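Long-range contact in vaginolysin (Gardnerella vaginalis, PDB 5IMY), which probably binds cholesterol in host cell membranes and breaches them as a secreted pore-forming toxin of the cholesterol-dependent cytolysin family: residues 164-168 with 214-218. Residues are numbered along the deposited sequence; the frame is centred on the assembly and turned at random.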
loop_
_atom_site.group_PDB
_atom_site.type_symbol
_atom_site.label_atom_id
_atom_site.label_comp_id
_atom_site.label_asym_id
_atom_site.label_seq_id
_atom_site.Cartn_x
_atom_site.Cartn_y
_atom_site.Cartn_z
ATOM N N ALA A 164 -38.802 -11.541 -23.185
ATOM C CA ALA A 164 -37.434 -11.071 -23.030
ATOM C C ALA A 164 -36.687 -11.997 -22.083
ATOM O O ALA A 164 -37.252 -12.486 -21.099
ATOM C CB ALA A 164 -37.399 -9.638 -22.499
ATOM N N ALA A 165 -35.416 -12.238 -22.385
ATOM C CA ALA A 165 -34.616 -13.164 -21.600
ATOM C C ALA A 165 -34.195 -12.535 -20.281
ATOM O O ALA A 165 -33.771 -11.378 -20.236
ATOM C CB ALA A 165 -33.372 -13.588 -22.380
ATOM N N ARG A 166 -34.320 -13.304 -19.202
ATOM C CA ARG A 166 -33.630 -12.959 -17.969
ATOM C C ARG A 166 -32.142 -13.189 -18.176
ATOM O O ARG A 166 -31.722 -14.301 -18.517
ATOM C CB ARG A 166 -34.133 -13.795 -16.798
ATOM C CG ARG A 166 -33.418 -13.481 -15.485
ATOM C CD ARG A 166 -33.384 -14.686 -14.569
ATOM N NE ARG A 166 -34.728 -15.171 -14.293
ATOM C CZ ARG A 166 -35.568 -14.576 -13.457
ATOM N NH1 ARG A 166 -35.193 -13.470 -12.821
ATOM N NH2 ARG A 166 -36.778 -15.087 -13.267
ATOM N N MET A 167 -31.347 -12.147 -17.978
ATOM C CA MET A 167 -29.918 -12.217 -18.222
ATOM C C MET A 167 -29.167 -12.263 -16.901
ATOM O O MET A 167 -29.528 -11.573 -15.942
ATOM C CB MET A 167 -29.452 -11.021 -19.053
ATOM C CG MET A 167 -28.513 -11.394 -20.183
ATOM S SD MET A 167 -26.833 -10.826 -19.898
ATOM C CE MET A 167 -26.706 -9.587 -21.183
ATOM N N GLN A 168 -28.133 -13.096 -16.857
ATOM C CA GLN A 168 -27.251 -13.194 -15.707
ATOM C C GLN A 168 -25.840 -13.419 -16.221
ATOM O O GLN A 168 -25.643 -14.120 -17.218
ATOM C CB GLN A 168 -27.672 -14.334 -14.768
ATOM C CG GLN A 168 -27.367 -15.728 -15.298
ATOM C CD GLN A 168 -28.270 -16.790 -14.698
ATOM O OE1 GLN A 168 -28.936 -16.557 -13.689
ATOM N NE2 GLN A 168 -28.302 -17.963 -15.323
ATOM N N PHE A 214 -21.985 -15.039 -20.223
ATOM C CA PHE A 214 -23.310 -14.450 -20.370
ATOM C C PHE A 214 -24.327 -15.550 -20.631
ATOM O O PHE A 214 -24.140 -16.373 -21.535
ATOM C CB PHE A 214 -23.345 -13.433 -21.513
ATOM C CG PHE A 214 -22.659 -12.142 -21.197
ATOM C CD1 PHE A 214 -23.304 -11.159 -20.464
ATOM C CD2 PHE A 214 -21.370 -11.902 -21.638
ATOM C CE1 PHE A 214 -22.675 -9.968 -20.173
ATOM C CE2 PHE A 214 -20.736 -10.712 -21.351
ATOM C CZ PHE A 214 -21.388 -9.742 -20.617
ATOM N N LYS A 215 -25.397 -15.562 -19.840
ATOM C CA LYS A 215 -26.491 -16.511 -20.001
ATOM C C LYS A 215 -27.786 -15.736 -20.185
ATOM O O LYS A 215 -28.198 -14.986 -19.293
ATOM C CB LYS A 215 -26.594 -17.448 -18.798
ATOM C CG LYS A 215 -25.716 -18.681 -18.912
ATOM C CD LYS A 215 -25.673 -19.464 -17.614
ATOM C CE LYS A 215 -24.842 -20.723 -17.771
ATOM N NZ LYS A 215 -24.509 -21.347 -16.462
ATOM N N GLN A 216 -28.420 -15.918 -21.340
ATOM C CA GLN A 216 -29.717 -15.324 -21.640
ATOM C C GLN A 216 -30.749 -16.446 -21.643
ATOM O O GLN A 216 -30.744 -17.300 -22.538
ATOM C CB GLN A 216 -29.685 -14.591 -22.978
ATOM C CG GLN A 216 -28.489 -13.664 -23.133
ATOM C CD GLN A 216 -28.616 -12.734 -24.320
ATOM O OE1 GLN A 216 -28.136 -13.033 -25.415
ATOM N NE2 GLN A 216 -29.266 -11.595 -24.110
ATOM N N THR A 217 -31.620 -16.453 -20.639
ATOM C CA THR A 217 -32.620 -17.499 -20.475
ATOM C C THR A 217 -33.961 -16.997 -20.994
ATOM O O THR A 217 -34.497 -16.008 -20.484
ATOM C CB THR A 217 -32.738 -17.916 -19.008
ATOM O OG1 THR A 217 -31.474 -18.403 -18.543
ATOM C CG2 THR A 217 -33.790 -19.010 -18.837
ATOM N N TYR A 218 -34.502 -17.685 -22.000
ATOM C CA TYR A 218 -35.843 -17.381 -22.484
ATOM C C TYR A 218 -36.907 -18.055 -21.630
ATOM O O TYR A 218 -37.916 -17.432 -21.282
ATOM C CB TYR A 218 -35.988 -17.827 -23.937
ATOM C CG TYR A 218 -35.009 -17.174 -24.883
ATOM C CD1 TYR A 218 -34.805 -15.801 -24.875
ATOM C CD2 TYR A 218 -34.280 -17.936 -25.781
ATOM C CE1 TYR A 218 -33.905 -15.208 -25.739
ATOM C CE2 TYR A 218 -33.375 -17.357 -26.644
ATOM C CZ TYR A 218 -33.192 -15.992 -26.622
ATOM O OH TYR A 218 -32.291 -15.418 -27.488
HETATM O O HOH W 1 -29.867 -16.464 -17.503
#
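The Phe-214 ring meets Met-167 at its edge: SD sits 3.6 Å from CD1, close to the ring plane, a Met-aromatic contact in which CE also reaches the same corner. The Tyr-218 ring takes the Ala-165 methyl obliquely, CB 3.6 Å from CD1, while its hydroxyl is bonded to the carbonyl of Gly-336. These contacts flank an antiparallel pairing, where strand 166-173 joins the central sheet of the cytolysin next to strand 208-223. Met-167 and Gln-216 share one face of it, side by side and pointing the same way, with their CG atoms 3.7 Å apart; helix 326-335 packs there, with Ile-333 on Met-167 and Leu-329 on Phe-214. On the other face, Gln-168 has CG wedged between its backbone N and carbonyl carbon (chi1 73°), which brings NE2 back over the aliphatic part of Lys-215, 3.8 Å from CD. The lysine extends past it, and NZ bonds Asn-78. Thr-217 N to Arg-166 O is nearly straight (173°), whereas Arg-166 N to Thr-217 O is weak. A water on the face of Arg-166, Gln-168, Lys-215 and Thr-217 donates to Arg-166 O and Lys-215 O, and is also hydrogen-bonded to Thr-217 OG1 at 2.7 Å.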